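Local atomic coordinates of precorrin-2 dehydrogenase (Bacillus megaterium, PDB entry 3DFZ), a protein that catalyses the NAD-dependent dehydrogenation of precorrin-2 to sirohydrochlorin, a precursor in siroheme and anaerobic adenosylcobalamin biosynthesis. Residues S33-G38 / F93-A98; A133-G138 / D160-Y165; E167-Y172 / Q204-L209; V181-L186 / Q217-Y222. All coordinates share one frame; numbering follows the deposited sequence.

Contact 1: S33-G38 / F93-A98; sequences SVLVVG and FFIVVA
V34, L35, V36 and V37 pair in parallel with F94, I95, V96 and V97. The two strand segments run 4.8 Å apart at their closest approach, with 12° between their directions. L35 N donates to F94 O at 2.9 Å. L35 O then receives V96 N, and V37 N donates to V96 O. The ladder closes at A98 N to V37 O, 2.7 Å. At the N-terminal end of the ladder, F93 N donates to S33 OG at 3.0 Å. The same OG is hydrogen-bonded to N91 O.

V34 shows how the side chains fit. Its CB lies 4.0 Å from F94 O. CG1 is anti to the backbone N (chi1 170°) and passes the same oxygen at 3.8 Å. CG2, beside the backbone N, reaches F94 CB at 4.1 Å. The two side chains thus lie side by side and point the same way. V36 and V96 follow them on that face, while L35, I95, V37 and V97 line the other.

G38 fits a GxGxxA pattern, consistent with a Rossmann-type nucleotide-binding turn, and A98 lies near I42, a probable NAD(+)-binding residue. Strand 33-37 also bonds to strand 56-60, and strand 94-97 packs on strand 117-120. Helix 41-50 covers V34 and V36; helix 102-108 covers V37, I95 and V97.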
loop_
_atom_site.group_PDB
_atom_site.type_symbol
_atom_site.label_atom_id
_atom_site.label_comp_id
_atom_site.label_asym_id
_atom_site.label_seq_id
_atom_site.Cartn_x
_atom_site.Cartn_y
_atom_site.Cartn_z
ATOM N N SER B 33 16.684 -6.187 -7.035
ATOM C CA SER B 33 17.470 -4.995 -7.233
ATOM C C SER B 33 16.635 -3.728 -7.046
ATOM O O SER B 33 15.523 -3.627 -7.605
ATOM C CB SER B 33 18.078 -5.003 -8.630
ATOM O OG SER B 33 17.078 -4.913 -9.623
ATOM N N VAL B 34 17.195 -2.772 -6.287
ATOM C CA VAL B 34 16.584 -1.453 -6.037
ATOM C C VAL B 34 17.545 -0.300 -6.373
ATOM O O VAL B 34 18.626 -0.199 -5.787
ATOM C CB VAL B 34 16.112 -1.303 -4.564
ATOM C CG1 VAL B 34 15.719 0.131 -4.243
ATOM C CG2 VAL B 34 14.952 -2.274 -4.263
ATOM N N LEU B 35 17.138 0.581 -7.290
ATOM C CA LEU B 35 17.932 1.764 -7.617
ATOM C C LEU B 35 17.354 3.020 -6.988
ATOM O O LEU B 35 16.212 3.384 -7.239
ATOM C CB LEU B 35 18.072 1.933 -9.138
ATOM C CG LEU B 35 18.905 3.120 -9.666
ATOM C CD1 LEU B 35 20.411 2.945 -9.428
ATOM C CD2 LEU B 35 18.602 3.358 -11.128
ATOM N N VAL B 36 18.148 3.670 -6.149
ATOM C CA VAL B 36 17.802 4.985 -5.645
ATOM C C VAL B 36 18.629 6.024 -6.410
ATOM O O VAL B 36 19.866 6.085 -6.291
ATOM C CB VAL B 36 18.009 5.103 -4.119
ATOM C CG1 VAL B 36 17.602 6.499 -3.620
ATOM C CG2 VAL B 36 17.230 4.003 -3.370
ATOM N N VAL B 37 17.924 6.801 -7.231
ATOM C CA VAL B 37 18.492 7.928 -7.927
ATOM C C VAL B 37 18.358 9.147 -7.031
ATOM O O VAL B 37 17.238 9.584 -6.724
ATOM C CB VAL B 37 17.779 8.197 -9.254
ATOM C CG1 VAL B 37 18.309 9.478 -9.885
ATOM C CG2 VAL B 37 17.940 7.027 -10.191
ATOM N N GLY B 38 19.515 9.685 -6.631
ATOM C CA GLY B 38 19.614 10.801 -5.688
ATOM C C GLY B 38 20.284 10.366 -4.404
ATOM O O GLY B 38 20.321 9.168 -4.092
ATOM N N PHE B 93 14.502 -3.790 -10.699
ATOM C CA PHE B 93 13.122 -4.045 -10.306
ATOM C C PHE B 93 12.357 -2.794 -9.801
ATOM O O PHE B 93 11.267 -2.500 -10.293
ATOM C CB PHE B 93 13.115 -5.148 -9.255
ATOM C CG PHE B 93 11.748 -5.481 -8.716
ATOM C CD1 PHE B 93 10.834 -6.208 -9.487
ATOM C CD2 PHE B 93 11.391 -5.119 -7.405
ATOM C CE1 PHE B 93 9.579 -6.551 -8.978
ATOM C CE2 PHE B 93 10.128 -5.452 -6.887
ATOM C CZ PHE B 93 9.222 -6.174 -7.681
ATOM N N PHE B 94 12.918 -2.074 -8.822
ATOM C CA PHE B 94 12.254 -0.910 -8.227
ATOM C C PHE B 94 13.160 0.307 -8.272
ATOM O O PHE B 94 14.274 0.279 -7.746
ATOM C CB PHE B 94 11.855 -1.205 -6.774
ATOM C CG PHE B 94 11.104 -0.080 -6.074
ATOM C CD1 PHE B 94 11.367 0.201 -4.740
ATOM C CD2 PHE B 94 10.103 0.651 -6.726
ATOM C CE1 PHE B 94 10.668 1.205 -4.073
ATOM C CE2 PHE B 94 9.409 1.659 -6.077
ATOM C CZ PHE B 94 9.683 1.930 -4.740
ATOM N N ILE B 95 12.667 1.371 -8.894
ATOM C CA ILE B 95 13.408 2.626 -9.005
ATOM C C ILE B 95 12.756 3.691 -8.146
ATOM O O ILE B 95 11.560 3.959 -8.285
ATOM C CB ILE B 95 13.482 3.088 -10.491
ATOM C CG1 ILE B 95 14.381 2.139 -11.286
ATOM C CG2 ILE B 95 13.990 4.518 -10.624
ATOM C CD1 ILE B 95 14.588 2.548 -12.751
ATOM N N VAL B 96 13.538 4.291 -7.259
ATOM C CA VAL B 96 13.106 5.458 -6.512
ATOM C C VAL B 96 13.871 6.659 -7.079
ATOM O O VAL B 96 15.110 6.637 -7.136
ATOM C CB VAL B 96 13.397 5.321 -4.972
ATOM C CG1 VAL B 96 12.940 6.579 -4.211
ATOM C CG2 VAL B 96 12.724 4.092 -4.365
ATOM N N VAL B 97 13.141 7.688 -7.529
ATOM C CA VAL B 97 13.750 8.945 -7.982
ATOM C C VAL B 97 13.581 9.955 -6.844
ATOM O O VAL B 97 12.473 10.305 -6.473
ATOM C CB VAL B 97 13.135 9.449 -9.307
ATOM C CG1 VAL B 97 13.822 10.710 -9.786
ATOM C CG2 VAL B 97 13.230 8.379 -10.376
ATOM N N ALA B 98 14.688 10.372 -6.251
ATOM C CA ALA B 98 14.659 11.250 -5.089
ATOM C C ALA B 98 15.784 12.269 -5.203
ATOM O O ALA B 98 16.544 12.487 -4.253
ATOM C CB ALA B 98 14.794 10.446 -3.813
#

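Contact 2: A133-G138 / D160-Y165; sequences AQFSRG and DLSSNY
The beta hairpin of strands 129-137 and 140-145 is packed here against the end of helix 151-164, through F135 and R137 of the strand. The segments run almost in the same direction, with 10° between their axes. F135 points its ring at the helix. S162 OG sits over the centre of one ring face, 3.9 Å above the plane. The far end of the ring meets L161, with F135 CE2 3.6 Å from L161 CB; these side chains cross at about a right angle.

R137 bends at chi2 (-62°), which carries its guanidinium to the carbonyls at the helix end. NE donates to Y165 O at 2.9 Å. NH2 donates to S162 O at 3.2 Å and weakly to Y165 O. Both oxygens lie near the guanidinium plane. The charge probably suits the negative end of the helix dipole. A leucine in place of R137 would probably leave the carbonyls of S162 and Y165 without these donors.

L161 packs on L161 of the second subunit, and Y165 on I157 of that subunit. The contact is thus a strand-on-helix packing beside the dimer interface, with an arginine hydrogen-bonded to carbonyls at the C-terminal end of the helix.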
loop_
_atom_site.group_PDB
_atom_site.type_symbol
_atom_site.label_atom_id
_atom_site.label_comp_id
_atom_site.label_asym_id
_atom_site.label_seq_id
_atom_site.Cartn_x
_atom_site.Cartn_y
_atom_site.Cartn_z
ATOM N N ALA B 133 1.652 7.874 4.018
ATOM C CA ALA B 133 2.104 8.171 5.383
ATOM C C ALA B 133 1.858 6.912 6.186
ATOM O O ALA B 133 0.946 6.134 5.872
ATOM C CB ALA B 133 1.348 9.380 5.997
ATOM N N GLN B 134 2.696 6.666 7.181
ATOM C CA GLN B 134 2.526 5.478 7.996
ATOM C C GLN B 134 2.861 5.821 9.408
ATOM O O GLN B 134 3.728 6.655 9.660
ATOM C CB GLN B 134 3.481 4.364 7.538
ATOM C CG GLN B 134 3.186 3.782 6.165
ATOM C CD GLN B 134 4.405 3.165 5.534
ATOM O OE1 GLN B 134 4.976 2.201 6.069
ATOM N NE2 GLN B 134 4.823 3.713 4.385
ATOM N N PHE B 135 2.179 5.172 10.340
ATOM C CA PHE B 135 2.690 5.097 11.710
ATOM C C PHE B 135 2.439 3.709 12.201
ATOM O O PHE B 135 1.628 2.965 11.649
ATOM C CB PHE B 135 2.114 6.172 12.669
ATOM C CG PHE B 135 0.686 5.913 13.100
ATOM C CD1 PHE B 135 0.410 5.213 14.279
ATOM C CD2 PHE B 135 -0.373 6.337 12.315
ATOM C CE1 PHE B 135 -0.913 4.939 14.665
ATOM C CE2 PHE B 135 -1.680 6.079 12.699
ATOM C CZ PHE B 135 -1.950 5.371 13.875
ATOM N N SER B 136 3.158 3.364 13.248
ATOM C CA SER B 136 3.144 2.036 13.777
ATOM C C SER B 136 2.795 2.164 15.250
ATOM O O SER B 136 3.149 3.159 15.882
ATOM C CB SER B 136 4.535 1.422 13.582
ATOM O OG SER B 136 4.466 0.006 13.498
ATOM N N ARG B 137 2.068 1.188 15.781
ATOM C CA ARG B 137 2.032 0.945 17.243
ATOM C C ARG B 137 2.459 -0.488 17.486
ATOM O O ARG B 137 1.647 -1.398 17.451
ATOM C CB ARG B 137 0.633 1.201 17.852
ATOM C CG ARG B 137 0.167 2.642 17.776
ATOM C CD ARG B 137 1.073 3.613 18.562
ATOM N NE ARG B 137 0.477 4.940 18.546
ATOM C CZ ARG B 137 1.089 6.054 18.906
ATOM N NH1 ARG B 137 2.362 6.026 19.300
ATOM N NH2 ARG B 137 0.427 7.204 18.871
ATOM N N GLY B 138 3.753 -0.688 17.687
ATOM C CA GLY B 138 4.322 -2.034 17.756
ATOM C C GLY B 138 4.133 -2.686 16.411
ATOM O O GLY B 138 4.495 -2.116 15.372
ATOM N N ASP B 160 -4.757 12.506 13.591
ATOM C CA ASP B 160 -6.049 12.098 14.154
ATOM C C ASP B 160 -6.038 10.591 14.509
ATOM O O ASP B 160 -6.456 10.202 15.598
ATOM C CB ASP B 160 -7.253 12.538 13.278
ATOM C CG ASP B 160 -7.281 14.090 12.967
ATOM O OD1 ASP B 160 -6.610 14.928 13.638
ATOM O OD2 ASP B 160 -7.986 14.496 12.001
ATOM N N LEU B 161 -5.466 9.755 13.645
ATOM C CA LEU B 161 -5.332 8.315 13.918
ATOM C C LEU B 161 -4.330 7.980 15.019
ATOM O O LEU B 161 -4.496 7.009 15.761
ATOM C CB LEU B 161 -4.931 7.571 12.647
ATOM C CG LEU B 161 -5.772 7.634 11.374
ATOM C CD1 LEU B 161 -4.935 7.219 10.191
ATOM C CD2 LEU B 161 -6.978 6.753 11.466
ATOM N N SER B 162 -3.257 8.759 15.091
ATOM C CA SER B 162 -2.289 8.669 16.189
ATOM C C SER B 162 -2.936 8.891 17.548
ATOM O O SER B 162 -2.645 8.156 18.499
ATOM C CB SER B 162 -1.192 9.714 16.011
ATOM O OG SER B 162 -0.137 9.199 15.238
ATOM N N SER B 163 -3.780 9.923 17.619
ATOM C CA SER B 163 -4.639 10.240 18.768
ATOM C C SER B 163 -5.476 9.026 19.208
ATOM O O SER B 163 -5.306 8.543 20.336
ATOM C CB SER B 163 -5.534 11.425 18.388
ATOM O OG SER B 163 -6.270 11.974 19.467
ATOM N N ASN B 164 -6.332 8.510 18.312
ATOM C CA ASN B 164 -7.210 7.353 18.592
ATOM C C ASN B 164 -6.567 6.011 18.892
ATOM O O ASN B 164 -7.092 5.212 19.678
ATOM C CB ASN B 164 -8.239 7.174 17.491
ATOM C CG ASN B 164 -9.248 8.312 17.465
ATOM O OD1 ASN B 164 -9.746 8.752 18.522
ATOM N ND2 ASN B 164 -9.570 8.791 16.261
ATOM N N TYR B 165 -5.439 5.760 18.239
ATOM C CA TYR B 165 -4.681 4.550 18.444
ATOM C C TYR B 165 -3.356 5.001 19.069
ATOM O O TYR B 165 -2.421 5.419 18.366
ATOM C CB TYR B 165 -4.486 3.826 17.105
ATOM C CG TYR B 165 -5.817 3.439 16.452
ATOM C CD1 TYR B 165 -6.483 4.313 15.598
ATOM C CD2 TYR B 165 -6.403 2.217 16.703
ATOM C CE1 TYR B 165 -7.696 3.963 15.028
ATOM C CE2 TYR B 165 -7.631 1.875 16.143
ATOM C CZ TYR B 165 -8.266 2.740 15.315
ATOM O OH TYR B 165 -9.483 2.383 14.747
#

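Contact 3: E167-Y172 / Q204-L209; sequences ESYTQY and QYRLSL
R206 lies between Y169 and Y172 and has the largest area buried in this contact. Its CB sits over the face of the Y172 ring, 3.7 Å from the centroid, in a CH-pi contact. R206 CA lies over the ring too, with Y172 CD1 3.5 Å away. Further out, CD stands over the Y169 ring at 3.5 Å from its centroid, only 11° off the normal. The chain bends at chi3 (50°), and this lays the guanidinium out over the hydroxyl end of Y169. Its plane is 10° from that of the ring, with R206 NE 3.3 Å from Y169 CZ. On the opposite face of the guanidinium is L207 CD1.

The edge is used for bonding. R206 NH1 donates to S168 OG at 2.9 Å, nearly in the guanidinium plane, and S168 OG is also bonded to D166. R206 NH2 forms a salt bridge with D203. A methionine in place of R206 is likely to leave D203 without its charged partner and S168 without this donor.

Y172 continues past R206 to Y205, its CE1 lying 3.9 Å from Y205 CB. Its hydroxyl is bonded to I200 O. Tyrosines and an arginine thus join the N-terminal part of helix 168-184 to helix 203-207, in the helical bundle of the SirC C-terminal domain.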
loop_
_atom_site.group_PDB
_atom_site.type_symbol
_atom_site.label_atom_id
_atom_site.label_comp_id
_atom_site.label_asym_id
_atom_site.label_seq_id
_atom_site.Cartn_x
_atom_site.Cartn_y
_atom_site.Cartn_z
ATOM N N GLU B 167 -0.318 4.365 22.425
ATOM C CA GLU B 167 0.642 3.348 22.862
ATOM C C GLU B 167 0.030 2.107 23.495
ATOM O O GLU B 167 0.726 1.113 23.634
ATOM C CB GLU B 167 1.662 3.947 23.841
ATOM C CG GLU B 167 2.604 4.976 23.217
ATOM C CD GLU B 167 2.025 6.378 23.218
ATOM O OE1 GLU B 167 0.806 6.546 23.486
ATOM O OE2 GLU B 167 2.801 7.324 22.957
ATOM N N SER B 168 -1.248 2.155 23.876
ATOM C CA SER B 168 -1.954 0.944 24.287
ATOM C C SER B 168 -1.944 -0.109 23.192
ATOM O O SER B 168 -1.884 -1.287 23.503
ATOM C CB SER B 168 -3.407 1.223 24.705
ATOM O OG SER B 168 -4.174 1.697 23.613
ATOM N N TYR B 169 -2.000 0.295 21.922
ATOM C CA TYR B 169 -1.964 -0.693 20.825
ATOM C C TYR B 169 -0.573 -1.350 20.670
ATOM O O TYR B 169 -0.454 -2.471 20.185
ATOM C CB TYR B 169 -2.466 -0.080 19.520
ATOM C CG TYR B 169 -3.970 0.113 19.526
ATOM C CD1 TYR B 169 -4.810 -0.856 18.984
ATOM C CD2 TYR B 169 -4.555 1.235 20.122
ATOM C CE1 TYR B 169 -6.184 -0.714 19.019
ATOM C CE2 TYR B 169 -5.937 1.393 20.143
ATOM C CZ TYR B 169 -6.741 0.411 19.594
ATOM O OH TYR B 169 -8.105 0.555 19.576
ATOM N N THR B 170 0.464 -0.662 21.129
ATOM C CA THR B 170 1.814 -1.209 21.043
ATOM C C THR B 170 1.952 -2.444 21.941
ATOM O O THR B 170 2.439 -3.485 21.492
ATOM C CB THR B 170 2.872 -0.138 21.366
ATOM O OG1 THR B 170 2.639 1.025 20.548
ATOM C CG2 THR B 170 4.263 -0.653 21.113
ATOM N N GLN B 171 1.524 -2.318 23.192
ATOM C CA GLN B 171 1.509 -3.403 24.144
ATOM C C GLN B 171 0.506 -4.538 23.768
ATOM O O GLN B 171 0.754 -5.732 24.010
ATOM C CB GLN B 171 1.115 -2.828 25.521
ATOM C CG GLN B 171 1.258 -3.810 26.678
ATOM C CD GLN B 171 0.160 -4.852 26.762
ATOM O OE1 GLN B 171 -0.994 -4.606 26.368
ATOM N NE2 GLN B 171 0.503 -6.032 27.319
ATOM N N TYR B 172 -0.644 -4.128 23.256
ATOM C CA TYR B 172 -1.739 -5.039 22.914
ATOM C C TYR B 172 -1.389 -5.968 21.745
ATOM O O TYR B 172 -1.694 -7.154 21.784
ATOM C CB TYR B 172 -2.997 -4.208 22.608
ATOM C CG TYR B 172 -4.255 -5.002 22.287
ATOM C CD1 TYR B 172 -4.606 -6.152 23.008
ATOM C CD2 TYR B 172 -5.099 -4.591 21.268
ATOM C CE1 TYR B 172 -5.745 -6.842 22.710
ATOM C CE2 TYR B 172 -6.256 -5.290 20.973
ATOM C CZ TYR B 172 -6.576 -6.392 21.698
ATOM O OH TYR B 172 -7.747 -7.045 21.382
ATOM N N GLN B 204 -11.516 -4.205 26.230
ATOM C CA GLN B 204 -11.113 -4.717 27.543
ATOM C C GLN B 204 -9.863 -5.614 27.524
ATOM O O GLN B 204 -9.104 -5.618 28.494
ATOM C CB GLN B 204 -12.265 -5.477 28.202
ATOM C CG GLN B 204 -12.185 -5.545 29.696
ATOM C CD GLN B 204 -13.340 -6.352 30.247
ATOM O OE1 GLN B 204 -13.411 -7.556 30.018
ATOM N NE2 GLN B 204 -14.268 -5.692 30.960
ATOM N N TYR B 205 -9.674 -6.390 26.452
ATOM C CA TYR B 205 -8.443 -7.161 26.282
ATOM C C TYR B 205 -7.266 -6.250 26.111
ATOM O O TYR B 205 -6.192 -6.542 26.624
ATOM C CB TYR B 205 -8.539 -8.137 25.100
ATOM C CG TYR B 205 -9.140 -9.460 25.521
ATOM C CD1 TYR B 205 -10.509 -9.704 25.378
ATOM C CD2 TYR B 205 -8.351 -10.430 26.133
ATOM C CE1 TYR B 205 -11.067 -10.897 25.778
ATOM C CE2 TYR B 205 -8.901 -11.642 26.553
ATOM C CZ TYR B 205 -10.270 -11.867 26.372
ATOM O OH TYR B 205 -10.831 -13.073 26.766
ATOM N N ARG B 206 -7.474 -5.147 25.395
ATOM C CA ARG B 206 -6.441 -4.129 25.194
ATOM C C ARG B 206 -6.044 -3.395 26.496
ATOM O O ARG B 206 -4.867 -3.073 26.693
ATOM C CB ARG B 206 -6.900 -3.109 24.138
ATOM C CG ARG B 206 -5.872 -2.022 23.859
ATOM C CD ARG B 206 -6.137 -1.259 22.594
ATOM N NE ARG B 206 -7.531 -0.799 22.526
ATOM C CZ ARG B 206 -7.959 0.404 22.895
ATOM N NH1 ARG B 206 -7.085 1.302 23.370
ATOM N NH2 ARG B 206 -9.263 0.699 22.809
ATOM N N LEU B 207 -7.011 -3.178 27.385
ATOM C CA LEU B 207 -6.902 -2.149 28.437
ATOM C C LEU B 207 -6.970 -2.774 29.813
ATOM O O LEU B 207 -6.970 -2.086 30.815
ATOM C CB LEU B 207 -7.982 -1.055 28.236
ATOM C CG LEU B 207 -7.817 -0.202 26.949
ATOM C CD1 LEU B 207 -9.013 0.671 26.585
ATOM C CD2 LEU B 207 -6.540 0.640 26.982
ATOM N N SER B 208 -7.025 -4.102 29.839
ATOM C CA SER B 208 -6.906 -4.863 31.064
ATOM C C SER B 208 -5.790 -5.915 30.995
ATOM O O SER B 208 -5.848 -6.854 30.207
ATOM C CB SER B 208 -8.245 -5.500 31.453
ATOM O OG SER B 208 -8.048 -6.442 32.482
ATOM N N LEU B 209 -4.788 -5.761 31.860
ATOM C CA LEU B 209 -3.655 -6.692 31.906
ATOM C C LEU B 209 -4.025 -7.986 32.635
ATOM O O LEU B 209 -3.446 -9.023 32.378
ATOM C CB LEU B 209 -2.423 -6.039 32.534
ATOM C CG LEU B 209 -1.641 -4.974 31.742
ATOM C CD1 LEU B 209 -0.347 -4.557 32.472
ATOM C CD2 LEU B 209 -1.300 -5.343 30.275
#

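Contact 4: V181-L186 / Q217-Y222; sequences VLIHRL and QQIEKY
The flat groups near L182 and L186 are the Y222 ring and the E220 carboxylate. The Y222 ring has Q218 O, from its own segment, at its edge and in its plane. L186 meets Y222 at CB rather than on the ring, with L186 CG 3.7 Å from Y222 CB. Beyond this segment pair the Y222 side chain touches R192. The E220 chain bends at chi2 (-82°), and so OE2 comes back to L182 CD1 at 3.8 Å. This is a carboxylate oxygen against a methyl group, and no hydrogen bond crosses between the segments.

The C-terminal ends of helices 168-184 and 209-218 meet here in the all-helical C-terminal region, with helix 190-199 against both. Between the two ends stands I219. Its CG1 lies between the backbone N and the carbonyl carbon (chi1 62°), and this sends CD1 across to the first helix. I219 CD1 packs on L182 CB at 3.8 Å and on I183 CG1 at 4.0 Å. Both side chains meet I219 at about a right angle. L186 comes in past the helix end, with its CD1 3.7 Å from I219 O. I183 also rests on L196 and L197 of helix 190-199, and K193 of that helix donates to L186 O.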
loop_
_atom_site.group_PDB
_atom_site.type_symbol
_atom_site.label_atom_id
_atom_site.label_comp_id
_atom_site.label_asym_id
_atom_site.label_seq_id
_atom_site.Cartn_x
_atom_site.Cartn_y
_atom_site.Cartn_z
ATOM N N VAL B 181 0.954 -17.189 18.441
ATOM C CA VAL B 181 2.007 -18.203 18.618
ATOM C C VAL B 181 1.490 -19.403 19.410
ATOM O O VAL B 181 1.575 -20.546 18.936
ATOM C CB VAL B 181 3.267 -17.596 19.320
ATOM C CG1 VAL B 181 4.261 -18.702 19.789
ATOM C CG2 VAL B 181 3.952 -16.581 18.422
ATOM N N LEU B 182 0.958 -19.151 20.601
ATOM C CA LEU B 182 0.509 -20.234 21.475
ATOM C C LEU B 182 -0.699 -20.997 20.942
ATOM O O LEU B 182 -0.846 -22.172 21.217
ATOM C CB LEU B 182 0.253 -19.743 22.906
ATOM C CG LEU B 182 1.472 -19.292 23.729
ATOM C CD1 LEU B 182 1.064 -18.820 25.115
ATOM C CD2 LEU B 182 2.531 -20.409 23.814
ATOM N N ILE B 183 -1.555 -20.326 20.184
ATOM C CA ILE B 183 -2.789 -20.931 19.665
ATOM C C ILE B 183 -2.512 -21.784 18.415
ATOM O O ILE B 183 -3.171 -22.796 18.192
ATOM C CB ILE B 183 -3.899 -19.837 19.432
ATOM C CG1 ILE B 183 -4.380 -19.298 20.796
ATOM C CG2 ILE B 183 -5.054 -20.370 18.581
ATOM C CD1 ILE B 183 -5.150 -17.990 20.770
ATOM N N HIS B 184 -1.525 -21.362 17.626
ATOM C CA HIS B 184 -1.109 -22.042 16.398
ATOM C C HIS B 184 -0.593 -23.467 16.653
ATOM O O HIS B 184 -0.782 -24.363 15.825
ATOM C CB HIS B 184 -0.036 -21.205 15.690
ATOM C CG HIS B 184 0.521 -21.837 14.451
ATOM N ND1 HIS B 184 -0.083 -21.713 13.215
ATOM C CD2 HIS B 184 1.635 -22.581 14.253
ATOM C CE1 HIS B 184 0.630 -22.364 12.312
ATOM N NE2 HIS B 184 1.677 -22.900 12.915
ATOM N N ARG B 185 0.046 -23.675 17.799
ATOM C CA ARG B 185 0.653 -24.961 18.119
ATOM C C ARG B 185 -0.109 -25.674 19.256
ATOM O O ARG B 185 0.447 -26.492 20.003
ATOM C CB ARG B 185 2.152 -24.784 18.448
ATOM C CG ARG B 185 2.873 -23.719 17.622
ATOM C CD ARG B 185 4.362 -23.705 17.887
ATOM N NE ARG B 185 5.069 -24.496 16.886
ATOM C CZ ARG B 185 5.781 -23.987 15.878
ATOM N NH1 ARG B 185 5.922 -22.670 15.735
ATOM N NH2 ARG B 185 6.364 -24.809 15.008
ATOM N N LEU B 186 -1.391 -25.352 19.374
ATOM C CA LEU B 186 -2.315 -26.090 20.227
ATOM C C LEU B 186 -2.840 -27.317 19.488
ATOM O O LEU B 186 -3.120 -27.269 18.288
ATOM C CB LEU B 186 -3.491 -25.199 20.641
ATOM C CG LEU B 186 -3.596 -24.667 22.078
ATOM C CD1 LEU B 186 -2.272 -24.647 22.845
ATOM C CD2 LEU B 186 -4.286 -23.291 22.094
ATOM N N GLN B 217 -2.760 -17.752 30.637
ATOM C CA GLN B 217 -2.798 -18.902 31.536
ATOM C C GLN B 217 -3.791 -19.956 31.041
ATOM O O GLN B 217 -3.536 -21.150 31.141
ATOM C CB GLN B 217 -3.219 -18.482 32.960
ATOM C CG GLN B 217 -2.281 -17.521 33.697
ATOM C CD GLN B 217 -2.719 -17.275 35.151
ATOM O OE1 GLN B 217 -2.598 -18.165 36.007
ATOM N NE2 GLN B 217 -3.247 -16.070 35.426
ATOM N N GLN B 218 -4.933 -19.499 30.536
ATOM C CA GLN B 218 -5.991 -20.379 30.062
ATOM C C GLN B 218 -5.570 -21.251 28.871
ATOM O O GLN B 218 -5.813 -22.458 28.864
ATOM C CB GLN B 218 -7.230 -19.564 29.708
ATOM C CG GLN B 218 -8.232 -20.292 28.830
ATOM C CD GLN B 218 -9.415 -19.434 28.492
ATOM O OE1 GLN B 218 -9.634 -18.394 29.125
ATOM N NE2 GLN B 218 -10.209 -19.869 27.497
ATOM N N ILE B 219 -4.940 -20.631 27.877
ATOM C CA ILE B 219 -4.478 -21.351 26.685
ATOM C C ILE B 219 -3.233 -22.200 26.948
ATOM O O ILE B 219 -2.674 -22.793 26.030
ATOM C CB ILE B 219 -4.307 -20.418 25.445
ATOM C CG1 ILE B 219 -3.254 -19.324 25.690
ATOM C CG2 ILE B 219 -5.662 -19.855 25.036
ATOM C CD1 ILE B 219 -2.986 -18.401 24.485
ATOM N N GLU B 220 -2.822 -22.279 28.211
ATOM C CA GLU B 220 -1.710 -23.142 28.607
ATOM C C GLU B 220 -2.171 -24.584 28.772
ATOM O O GLU B 220 -1.504 -25.497 28.301
ATOM C CB GLU B 220 -1.048 -22.623 29.888
ATOM C CG GLU B 220 -0.176 -21.379 29.669
ATOM C CD GLU B 220 1.221 -21.720 29.149
ATOM O OE1 GLU B 220 1.917 -22.574 29.778
ATOM O OE2 GLU B 220 1.613 -21.129 28.114
ATOM N N LYS B 221 -3.332 -24.757 29.414
ATOM C CA LYS B 221 -3.995 -26.055 29.650
ATOM C C LYS B 221 -4.189 -26.952 28.406
ATOM O O LYS B 221 -4.211 -28.187 28.513
ATOM C CB LYS B 221 -5.358 -25.797 30.315
ATOM C CG LYS B 221 -6.289 -27.004 30.439
ATOM C CD LYS B 221 -6.310 -27.599 31.853
ATOM C CE LYS B 221 -7.583 -28.428 32.034
ATOM N NZ LYS B 221 -7.906 -28.725 33.448
ATOM N N TYR B 222 -4.345 -26.331 27.240
ATOM C CA TYR B 222 -4.584 -27.061 25.990
ATOM C C TYR B 222 -3.289 -27.647 25.388
ATOM O O TYR B 222 -2.169 -27.322 25.815
ATOM C CB TYR B 222 -5.285 -26.151 24.971
ATOM C CG TYR B 222 -6.522 -25.441 25.488
ATOM C CD1 TYR B 222 -6.433 -24.504 26.519
ATOM C CD2 TYR B 222 -7.782 -25.690 24.926
ATOM C CE1 TYR B 222 -7.562 -23.847 26.999
ATOM C CE2 TYR B 222 -8.925 -25.026 25.391
ATOM C CZ TYR B 222 -8.802 -24.103 26.433
ATOM O OH TYR B 222 -9.909 -23.442 26.922
#

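Overall arrangement
The four contacts follow the chain from the NAD-binding domain to the C-terminal helices. Contact 1 lies in the five-stranded parallel sheet, and its centre is 28 Å from contact 2 and 44 Å from contact 4. Contacts 2 and 3 have centres 14 Å apart and touch, where R137 packs on Y169 and T170. There the hairpin meets helix 168-184. Contacts 3 and 4 alternate along the chain, with centres 20 Å apart. They join the start and end of helix 168-184 to segments 204-209 and 217-222. Contacts 1, 2 and 3 also touch the second subunit of the homodimer; contact 4 does not. The nucleotide-binding sheet is thus well separated from the C-terminal helices, consistent with separate domains.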